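Transmembrane oligosaccharyl transferase (Archaeoglobus fulgidus, PDB 3WAJ) is a membrane-embedded oligosaccharyl transferase of the STT3/AglB family, joining a bundle of transmembrane helices to a globular part and carrying a zinc ion. Local coordinates at residues 725-728 / 729-733; 223-226 / 227-230; 501-504 / 505-509; 303-306 / 307-310. All blocks are in the same frame, centred on the assembly; numbering follows the deposited sequence.

In the fold
Four local contacts, each within a short run of helix or at its ends, sample this long chain. In chain order they run from interaction 2 on helix 221-234 and interaction 4 around the short helix 305-308, both in the STT3 N-terminal region, to interaction 3 on helix 501-513, in the AglB core region, and interaction 1 on helix 717-732. Interactions 2 and 4 have centres about 25 Å apart on one side of the chain's centre, whereas interactions 1 and 3, with centres about 31 Å apart, lie on the opposite side. The widest separation, about 81 Å between the centres of 1 and 4, spans an elongated molecule in which helical backbone bonding recurs, weakened in interaction 2, while the surroundings differ.

Interaction 1: 725-728 / 729-733; sequences LYEA and VMRAR
Glu727 and Arg731 run side by side on one face of helix 717-732, an i to i+4 pair in its last turns. Both side chains point the same way, and they meet at Arg731 CD, which lies 3.8 Å from Glu727 CG and 3.7 Å from Glu727 OE1. The charged ends stay apart, with Glu727 OE1 4.3 Å from Arg731 NE and well out of the guanidinium plane, and the two flat groups are turned 56° against each other. Between the charged groups themselves the geometry allows attraction of opposite charges but points no N-H of Arg731 at the oxygen.

The torsions account for the pairing. Glu727 sends CG opposite its backbone N (chi1 -176°) and runs on extended, while Arg731 places CG opposite its carbonyl carbon (chi1 -69°) and bends at chi3. Ser737 and Thr739, just before helix 740-755, hold Arg731 NE and Glu727 OE1 through hydrogen bonds from Arg731 NE to Ser737 O and from Thr739 N to OE1, while Thr742 of that helix and Tyr708 of helix 703-708 hydrogen-bond to Glu727 OE2. Two chains lying alongside are thus held at their ends by separate partners, which limits the rotation of both.

On another face, Leu725 and Ala728 pack on Leu746, and Val729 touches Tyr643 and Ile663. The backbone beneath is regular, Val729 N bonding to Leu725 O at 2.9 Å. Val729 sets CG2 beside its own N, where this methyl comes 3.3 Å from Leu725 O.

Interaction 2: 223-226 / 227-230; sequences PIIL and AFMF
The Phe228 ring lies against the preceding turn of helix 221-234, a membrane-domain helix in the STT3 N-terminal region, and takes a backbone C-H on its face. Ile225 CA stands 4.0 Å from the ring centroid, 22° off the normal, in a CH-pi contact. Ile224 O is above the same face, displaced toward the rim. Farther along the ring, Ile224 runs beside Phe228 in the same direction and brings its CG2 branch to 3.9 Å from Phe228 CZ. Ile225 CG2 lies 4.2 Å from Phe228 CD2.

A chi1 of -62° brings CG of Phe228 back beside the backbone N, and chi2 of -12° turns the face onto Ile225 CA. Outside the helix, Phe228 meets Phe405, Ala409 and Ile412 of helix 405-420. Leu226 and Met229 cross at a slant on a different side, where they pack against helices 243-261 and 278-303, and Phe230 reaches helix 315-332.

The backbone carrying these groups is unevenly bonded. Ala227 N to Pro223 O and Phe230 N to Leu226 O are good i to i+4 bonds, but Phe228 N divides between weak bonds to Ile224 O and Ile225 O, and Met229 N likewise between Ile225 O and Leu226 O. At the apolar crossing, the Leu226 CD2 methyl lies 4.1 Å from Met229 SD.

Interaction 3: 501-504 / 505-509; sequences KQWY and DALTW
Lys501 starts with CG opposite its backbone N (chi1 177°) and bends at chi4, while Asp505 turns CG back beside its own N (chi1 -74°); the two side chains meet at a slant, one helical turn apart. Lys501 NZ forms a salt bridge with Asp505 OD2 at 3.5 Å, weak as a hydrogen bond. The lysine chain also touches the carboxylate as it crosses, Lys501 CG being 3.5 Å from Asp505 OD2. The other oxygen, Asp505 OD1, sits in the plane of the Tyr504 ring at its edge, 3.9 Å from Tyr504 CD2, with the carboxylate and ring planes 63° apart.

All of this occupies the first turns of helix 501-513, in the AglB core region. Asn500, just before it, is hydrogen-bonded through OD1 to Trp503 N. Regular i to i+4 bonds follow, among them Thr508 N to Tyr504 O at 3.0 Å.

On a separate face, Leu507 approaches the six-membered part of the Trp503 indole from its edge, CD1 lying 3.6 Å from Trp503 CE3. The indole is fixed from outside as well: NE1 is hydrogen-bonded to Asp611 OD2, Tyr553 stacks on it, and Trp556 meets it edge-to-face. Between these two groupings, the Thr508 methyl CG2 reaches the Tyr504 ring obliquely, 3.5 Å from CE2. Weak hydrogen bonds at Tyr504 OH lead to Thr40 and Arg106, and Thr508 and Leu507 both touch Val560 of helix 554-561.

Interaction 4: 303-306 / 307-310; sequences VGFF and ERVG
The Phe305 ring receives Val309 over one face and Arg308 at its edge. Val309 CG1 makes a CH-pi contact, 4.0 Å from the Phe305 centroid and 29° off the normal. Arg308 brings NH2 into the ring plane, 3.4 Å from Phe305 CD1, with guanidinium and ring inclined at 63°; the cation thus lies beside the ring rather than stacked on it. Phe305 directs CG opposite its backbone N (chi1 169°), which carries the ring alongside the next turn.

Backbone hydrogen bonds define the short helix 305-308. Gly304, its N-cap, accepts from Arg308 N through its carbonyl at 2.9 Å, and Phe305 O takes Val309 N at 3.1 Å. Glycines mark the turns at both ends: Gly304 and Gly310 each have positive phi in a Schellman motif, Gly304 closing helix 278-303 as it opens the next.

Packing against the rest of the fold involves Phe306. This buried ring packs on Met316 and Ala319 of helix 315-332 and on Trp300 and Asn301 of helix 278-303, while Phe305 also meets Trp300, so the exposed turn bridges the two long helices that flank it in sequence.

Interaction 1: 725-728 / 729-733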
loop_
_atom_site.group_PDB
_atom_site.type_symbol
_atom_site.label_atom_id
_atom_site.label_comp_id
_atom_site.label_asym_id
_atom_site.label_seq_id
_atom_site.Cartn_x
_atom_site.Cartn_y
_atom_site.Cartn_z
ATOM N N LEU A 725 24.280 -8.455 -21.075
ATOM C CA LEU A 725 25.392 -7.513 -20.887
ATOM C C LEU A 725 25.263 -6.274 -21.761
ATOM O O LEU A 725 25.520 -5.162 -21.314
ATOM C CB LEU A 725 26.728 -8.190 -21.160
ATOM C CG LEU A 725 27.136 -9.218 -20.119
ATOM C CD1 LEU A 725 28.435 -9.889 -20.535
ATOM C CD2 LEU A 725 27.290 -8.531 -18.763
ATOM N N TYR A 726 24.860 -6.458 -23.011
ATOM C CA TYR A 726 24.658 -5.317 -23.893
ATOM C C TYR A 726 23.616 -4.361 -23.323
ATOM O O TYR A 726 23.835 -3.149 -23.286
ATOM C CB TYR A 726 24.228 -5.786 -25.289
ATOM C CG TYR A 726 24.119 -4.661 -26.281
ATOM C CD1 TYR A 726 25.226 -4.231 -26.991
ATOM C CD2 TYR A 726 22.910 -4.019 -26.505
ATOM C CE1 TYR A 726 25.131 -3.196 -27.922
ATOM C CE2 TYR A 726 22.809 -2.982 -27.426
ATOM C CZ TYR A 726 23.923 -2.580 -28.130
ATOM O OH TYR A 726 23.826 -1.551 -29.041
ATOM N N GLU A 727 22.478 -4.902 -22.889
ATOM C CA GLU A 727 21.436 -4.071 -22.277
ATOM C C GLU A 727 21.992 -3.327 -21.069
ATOM O O GLU A 727 21.717 -2.139 -20.867
ATOM C CB GLU A 727 20.242 -4.927 -21.834
ATOM C CG GLU A 727 19.067 -4.117 -21.278
ATOM C CD GLU A 727 18.154 -4.922 -20.339
ATOM O OE1 GLU A 727 18.157 -4.622 -19.122
ATOM O OE2 GLU A 727 17.433 -5.842 -20.815
ATOM N N ALA A 728 22.800 -4.023 -20.276
ATOM C CA ALA A 728 23.286 -3.446 -19.021
ATOM C C ALA A 728 24.203 -2.250 -19.302
ATOM O O ALA A 728 24.015 -1.162 -18.758
ATOM C CB ALA A 728 23.999 -4.504 -18.178
ATOM N N VAL A 729 25.184 -2.464 -20.173
ATOM C CA VAL A 729 26.160 -1.438 -20.497
ATOM C C VAL A 729 25.460 -0.275 -21.157
ATOM O O VAL A 729 25.715 0.883 -20.830
ATOM C CB VAL A 729 27.230 -1.991 -21.436
ATOM C CG1 VAL A 729 28.158 -0.883 -21.899
ATOM C CG2 VAL A 729 28.009 -3.094 -20.729
ATOM N N MET A 730 24.569 -0.596 -22.090
ATOM C CA MET A 730 23.764 0.418 -22.743
ATOM C C MET A 730 23.065 1.316 -21.721
ATOM O O MET A 730 23.180 2.532 -21.809
ATOM C CB MET A 730 22.730 -0.214 -23.673
ATOM C CG MET A 730 21.764 0.802 -24.279
ATOM S SD MET A 730 20.027 0.304 -24.202
ATOM C CE MET A 730 19.244 1.913 -24.182
ATOM N N ARG A 731 22.364 0.724 -20.749
ATOM C CA ARG A 731 21.620 1.510 -19.766
ATOM C C ARG A 731 22.551 2.198 -18.777
ATOM O O ARG A 731 22.230 3.245 -18.232
ATOM C CB ARG A 731 20.573 0.640 -19.041
ATOM C CG ARG A 731 19.407 0.211 -19.944
ATOM C CD ARG A 731 18.591 -0.920 -19.364
ATOM N NE ARG A 731 17.548 -0.424 -18.479
ATOM C CZ ARG A 731 16.260 -0.359 -18.794
ATOM N NH1 ARG A 731 15.839 -0.794 -19.968
ATOM N NH2 ARG A 731 15.393 0.122 -17.918
ATOM N N ALA A 732 23.722 1.611 -18.576
ATOM C CA ALA A 732 24.690 2.103 -17.596
ATOM C C ALA A 732 25.198 3.523 -17.839
ATOM O O ALA A 732 25.701 4.166 -16.920
ATOM C CB ALA A 732 25.859 1.150 -17.491
ATOM N N ARG A 733 25.093 4.008 -19.069
ATOM C CA ARG A 733 25.566 5.356 -19.376
ATOM C C ARG A 733 24.486 6.417 -19.195
ATOM O O ARG A 733 24.790 7.602 -19.097
ATOM C CB ARG A 733 26.141 5.408 -20.780
ATOM C CG ARG A 733 25.218 4.869 -21.851
ATOM C CD ARG A 733 25.981 4.802 -23.158
ATOM N NE ARG A 733 27.383 4.488 -22.895
ATOM C CZ ARG A 733 27.918 3.285 -23.048
ATOM N NH1 ARG A 733 27.172 2.286 -23.492
ATOM N NH2 ARG A 733 29.200 3.088 -22.775
#

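Interaction 2: 223-226 / 227-230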
loop_
_atom_site.group_PDB
_atom_site.type_symbol
_atom_site.label_atom_id
_atom_site.label_comp_id
_atom_site.label_asym_id
_atom_site.label_seq_id
_atom_site.Cartn_x
_atom_site.Cartn_y
_atom_site.Cartn_z
ATOM N N PRO A 223 -9.705 18.181 17.224
ATOM C CA PRO A 223 -8.748 19.150 17.778
ATOM C C PRO A 223 -8.584 20.375 16.883
ATOM O O PRO A 223 -8.455 21.493 17.388
ATOM C CB PRO A 223 -7.429 18.376 17.797
ATOM C CG PRO A 223 -7.818 16.944 17.856
ATOM C CD PRO A 223 -9.139 16.817 17.165
ATOM N N ILE A 224 -8.593 20.168 15.567
ATOM C CA ILE A 224 -8.443 21.272 14.615
ATOM C C ILE A 224 -9.524 22.340 14.796
ATOM O O ILE A 224 -9.218 23.510 14.997
ATOM C CB ILE A 224 -8.413 20.765 13.156
ATOM C CG1 ILE A 224 -7.116 19.988 12.885
ATOM C CG2 ILE A 224 -8.551 21.916 12.168
ATOM C CD1 ILE A 224 -7.063 19.354 11.505
ATOM N N ILE A 225 -10.785 21.929 14.724
ATOM C CA ILE A 225 -11.908 22.830 14.961
ATOM C C ILE A 225 -11.867 23.469 16.353
ATOM O O ILE A 225 -12.227 24.633 16.517
ATOM C CB ILE A 225 -13.252 22.106 14.757
ATOM C CG1 ILE A 225 -13.347 21.593 13.324
ATOM C CG2 ILE A 225 -14.428 23.036 15.069
ATOM C CD1 ILE A 225 -14.619 20.823 13.029
ATOM N N LEU A 226 -11.432 22.712 17.356
ATOM C CA LEU A 226 -11.342 23.261 18.706
ATOM C C LEU A 226 -10.283 24.352 18.767
ATOM O O LEU A 226 -10.432 25.316 19.510
ATOM C CB LEU A 226 -11.064 22.173 19.734
ATOM C CG LEU A 226 -12.249 21.272 20.054
ATOM C CD1 LEU A 226 -11.787 20.137 20.954
ATOM C CD2 LEU A 226 -13.377 22.064 20.716
ATOM N N ALA A 227 -9.224 24.215 17.970
ATOM C CA ALA A 227 -8.245 25.296 17.837
ATOM C C ALA A 227 -8.884 26.579 17.281
ATOM O O ALA A 227 -8.480 27.684 17.658
ATOM C CB ALA A 227 -7.048 24.860 16.994
ATOM N N PHE A 228 -9.882 26.434 16.405
ATOM C CA PHE A 228 -10.622 27.596 15.893
ATOM C C PHE A 228 -11.235 28.356 17.050
ATOM O O PHE A 228 -11.216 29.587 17.073
ATOM C CB PHE A 228 -11.764 27.207 14.934
ATOM C CG PHE A 228 -11.319 26.492 13.681
ATOM C CD1 PHE A 228 -9.980 26.437 13.312
ATOM C CD2 PHE A 228 -12.257 25.882 12.868
ATOM C CE1 PHE A 228 -9.581 25.765 12.153
ATOM C CE2 PHE A 228 -11.871 25.213 11.709
ATOM C CZ PHE A 228 -10.533 25.157 11.350
ATOM N N MET A 229 -11.801 27.620 18.000
ATOM C CA MET A 229 -12.469 28.248 19.128
ATOM C C MET A 229 -11.446 28.821 20.092
ATOM O O MET A 229 -11.599 29.946 20.569
ATOM C CB MET A 229 -13.413 27.269 19.826
ATOM C CG MET A 229 -14.463 26.707 18.886
ATOM S SD MET A 229 -15.483 25.444 19.655
ATOM C CE MET A 229 -16.173 26.388 21.016
ATOM N N PHE A 230 -10.400 28.049 20.363
ATOM C CA PHE A 230 -9.322 28.514 21.225
ATOM C C PHE A 230 -8.877 29.918 20.798
ATOM O O PHE A 230 -8.959 30.866 21.576
ATOM C CB PHE A 230 -8.144 27.545 21.176
ATOM C CG PHE A 230 -6.974 27.972 22.013
ATOM C CD1 PHE A 230 -6.947 27.705 23.375
ATOM C CD2 PHE A 230 -5.901 28.645 21.445
ATOM C CE1 PHE A 230 -5.860 28.099 24.163
ATOM C CE2 PHE A 230 -4.811 29.048 22.226
ATOM C CZ PHE A 230 -4.791 28.772 23.581
#

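Interaction 3: 501-504 / 505-509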
loop_
_atom_site.group_PDB
_atom_site.type_symbol
_atom_site.label_atom_id
_atom_site.label_comp_id
_atom_site.label_asym_id
_atom_site.label_seq_id
_atom_site.Cartn_x
_atom_site.Cartn_y
_atom_site.Cartn_z
ATOM N N LYS A 501 -0.280 -8.950 -15.548
ATOM C CA LYS A 501 -1.003 -10.118 -16.025
ATOM C C LYS A 501 -0.415 -11.437 -15.518
ATOM O O LYS A 501 -1.160 -12.394 -15.235
ATOM C CB LYS A 501 -1.100 -10.089 -17.553
ATOM C CG LYS A 501 -1.776 -11.315 -18.148
ATOM C CD LYS A 501 -2.511 -10.963 -19.456
ATOM C CE LYS A 501 -3.038 -12.218 -20.140
ATOM N NZ LYS A 501 -1.912 -13.094 -20.527
ATOM N N GLN A 502 0.908 -11.481 -15.381
ATOM C CA GLN A 502 1.571 -12.671 -14.852
ATOM C C GLN A 502 1.066 -13.014 -13.454
ATOM O O GLN A 502 0.681 -14.159 -13.187
ATOM C CB GLN A 502 3.091 -12.494 -14.844
ATOM C CG GLN A 502 3.710 -12.416 -16.226
ATOM C CD GLN A 502 4.040 -11.000 -16.616
ATOM O OE1 GLN A 502 3.339 -10.063 -16.226
ATOM N NE2 GLN A 502 5.133 -10.823 -17.364
ATOM N N TRP A 503 1.070 -12.013 -12.575
ATOM C CA TRP A 503 0.553 -12.159 -11.209
ATOM C C TRP A 503 -0.931 -12.485 -11.165
ATOM O O TRP A 503 -1.360 -13.394 -10.456
ATOM C CB TRP A 503 0.761 -10.868 -10.435
ATOM C CG TRP A 503 1.933 -10.856 -9.507
ATOM C CD1 TRP A 503 3.103 -10.150 -9.662
ATOM C CD2 TRP A 503 2.042 -11.546 -8.251
ATOM N NE1 TRP A 503 3.930 -10.364 -8.580
ATOM C CE2 TRP A 503 3.301 -11.210 -7.696
ATOM C CE3 TRP A 503 1.191 -12.408 -7.538
ATOM C CZ2 TRP A 503 3.738 -11.717 -6.476
ATOM C CZ3 TRP A 503 1.609 -12.904 -6.321
ATOM C CH2 TRP A 503 2.880 -12.564 -5.796
ATOM N N TYR A 504 -1.729 -11.734 -11.909
ATOM C CA TYR A 504 -3.167 -11.966 -11.867
ATOM C C TYR A 504 -3.491 -13.375 -12.336
ATOM O O TYR A 504 -4.330 -14.053 -11.729
ATOM C CB TYR A 504 -3.950 -10.918 -12.670
ATOM C CG TYR A 504 -5.449 -11.089 -12.562
ATOM C CD1 TYR A 504 -6.176 -10.445 -11.561
ATOM C CD2 TYR A 504 -6.141 -11.906 -13.464
ATOM C CE1 TYR A 504 -7.556 -10.613 -11.455
ATOM C CE2 TYR A 504 -7.521 -12.084 -13.369
ATOM C CZ TYR A 504 -8.223 -11.437 -12.369
ATOM O OH TYR A 504 -9.577 -11.622 -12.301
ATOM N N ASP A 505 -2.825 -13.835 -13.396
ATOM C CA ASP A 505 -3.089 -15.194 -13.906
ATOM C C ASP A 505 -2.591 -16.264 -12.948
ATOM O O ASP A 505 -3.240 -17.293 -12.765
ATOM C CB ASP A 505 -2.485 -15.406 -15.300
ATOM C CG ASP A 505 -3.257 -14.687 -16.384
ATOM O OD1 ASP A 505 -4.370 -14.216 -16.079
ATOM O OD2 ASP A 505 -2.755 -14.596 -17.533
ATOM N N ALA A 506 -1.437 -16.012 -12.336
ATOM C CA ALA A 506 -0.881 -16.959 -11.372
ATOM C C ALA A 506 -1.875 -17.191 -10.226
ATOM O O ALA A 506 -2.127 -18.318 -9.821
ATOM C CB ALA A 506 0.465 -16.469 -10.835
ATOM N N LEU A 507 -2.469 -16.113 -9.731
ATOM C CA LEU A 507 -3.414 -16.215 -8.621
ATOM C C LEU A 507 -4.756 -16.842 -9.014
ATOM O O LEU A 507 -5.290 -17.648 -8.257
ATOM C CB LEU A 507 -3.602 -14.851 -7.953
ATOM C CG LEU A 507 -2.245 -14.377 -7.464
ATOM C CD1 LEU A 507 -2.313 -12.963 -6.933
ATOM C CD2 LEU A 507 -1.731 -15.357 -6.411
ATOM N N THR A 508 -5.298 -16.493 -10.187
ATOM C CA THR A 508 -6.516 -17.171 -10.649
ATOM C C THR A 508 -6.225 -18.644 -10.832
ATOM O O THR A 508 -7.057 -19.490 -10.515
ATOM C CB THR A 508 -7.124 -16.616 -11.957
ATOM O OG1 THR A 508 -6.135 -16.631 -12.987
ATOM C CG2 THR A 508 -7.663 -15.205 -11.758
ATOM N N TRP A 509 -5.036 -18.953 -11.341
ATOM C CA TRP A 509 -4.616 -20.346 -11.459
ATOM C C TRP A 509 -4.635 -21.026 -10.091
ATOM O O TRP A 509 -5.178 -22.119 -9.937
ATOM C CB TRP A 509 -3.214 -20.454 -12.069
ATOM C CG TRP A 509 -2.769 -21.883 -12.223
ATOM C CD1 TRP A 509 -2.987 -22.702 -13.305
ATOM C CD2 TRP A 509 -2.051 -22.681 -11.256
ATOM N NE1 TRP A 509 -2.449 -23.947 -13.067
ATOM C CE2 TRP A 509 -1.871 -23.965 -11.823
ATOM C CE3 TRP A 509 -1.555 -22.432 -9.965
ATOM C CZ2 TRP A 509 -1.201 -25.003 -11.149
ATOM C CZ3 TRP A 509 -0.883 -23.458 -9.293
ATOM C CH2 TRP A 509 -0.711 -24.729 -9.889
#

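Interaction 4: 303-306 / 307-310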
loop_
_atom_site.group_PDB
_atom_site.type_symbol
_atom_site.label_atom_id
_atom_site.label_comp_id
_atom_site.label_asym_id
_atom_site.label_seq_id
_atom_site.Cartn_x
_atom_site.Cartn_y
_atom_site.Cartn_z
ATOM N N VAL A 303 -21.798 38.483 30.954
ATOM C CA VAL A 303 -22.531 38.907 32.145
ATOM C C VAL A 303 -21.702 39.880 32.984
ATOM O O VAL A 303 -22.242 40.680 33.743
ATOM C CB VAL A 303 -23.027 37.700 33.001
ATOM C CG1 VAL A 303 -21.867 37.039 33.743
ATOM C CG2 VAL A 303 -24.112 38.135 33.985
ATOM N N GLY A 304 -20.386 39.839 32.822
ATOM C CA GLY A 304 -19.526 40.759 33.546
ATOM C C GLY A 304 -18.802 40.070 34.683
ATOM O O GLY A 304 -18.199 40.714 35.529
ATOM N N PHE A 305 -18.852 38.745 34.691
ATOM C CA PHE A 305 -18.241 37.985 35.763
ATOM C C PHE A 305 -16.734 38.214 35.860
ATOM O O PHE A 305 -16.208 38.459 36.947
ATOM C CB PHE A 305 -18.551 36.497 35.613
ATOM C CG PHE A 305 -17.742 35.629 36.519
ATOM C CD1 PHE A 305 -18.006 35.594 37.881
ATOM C CD2 PHE A 305 -16.700 34.864 36.017
ATOM C CE1 PHE A 305 -17.252 34.798 38.724
ATOM C CE2 PHE A 305 -15.943 34.068 36.849
ATOM C CZ PHE A 305 -16.221 34.033 38.207
ATOM N N PHE A 306 -16.029 38.126 34.737
ATOM C CA PHE A 306 -14.593 38.373 34.776
ATOM C C PHE A 306 -14.333 39.814 35.207
ATOM O O PHE A 306 -13.355 40.090 35.888
ATOM C CB PHE A 306 -13.915 38.044 33.437
ATOM C CG PHE A 306 -14.079 36.604 33.014
ATOM C CD1 PHE A 306 -13.508 35.573 33.757
ATOM C CD2 PHE A 306 -14.818 36.280 31.884
ATOM C CE1 PHE A 306 -13.676 34.240 33.383
ATOM C CE2 PHE A 306 -14.988 34.945 31.497
ATOM C CZ PHE A 306 -14.414 33.925 32.253
ATOM N N GLU A 307 -15.229 40.721 34.827
ATOM C CA GLU A 307 -15.135 42.119 35.235
ATOM C C GLU A 307 -15.190 42.259 36.758
ATOM O O GLU A 307 -14.325 42.897 37.352
ATOM C CB GLU A 307 -16.261 42.946 34.598
ATOM C CG GLU A 307 -15.960 44.432 34.453
ATOM C CD GLU A 307 -15.090 44.730 33.245
ATOM O OE1 GLU A 307 -15.261 44.044 32.209
ATOM O OE2 GLU A 307 -14.236 45.645 33.331
ATOM N N ARG A 308 -16.201 41.649 37.378
ATOM C CA ARG A 308 -16.403 41.727 38.828
ATOM C C ARG A 308 -15.254 41.116 39.633
ATOM O O ARG A 308 -14.883 41.642 40.684
ATOM C CB ARG A 308 -17.738 41.083 39.240
ATOM C CG ARG A 308 -17.873 40.870 40.752
ATOM C CD ARG A 308 -19.246 40.353 41.188
ATOM N NE ARG A 308 -19.533 38.999 40.710
ATOM C CZ ARG A 308 -19.142 37.879 41.314
ATOM N NH1 ARG A 308 -18.426 37.935 42.426
ATOM N NH2 ARG A 308 -19.462 36.696 40.802
ATOM N N VAL A 309 -14.686 40.016 39.146
ATOM C CA VAL A 309 -13.573 39.389 39.852
ATOM C C VAL A 309 -12.249 40.097 39.563
ATOM O O VAL A 309 -11.192 39.645 40.005
ATOM C CB VAL A 309 -13.448 37.889 39.535
ATOM C CG1 VAL A 309 -14.769 37.198 39.794
ATOM C CG2 VAL A 309 -12.986 37.666 38.086
ATOM N N GLY A 310 -12.319 41.200 38.820
ATOM C CA GLY A 310 -11.151 42.024 38.553
ATOM C C GLY A 310 -10.120 41.412 37.613
ATOM O O GLY A 310 -8.912 41.574 37.810
#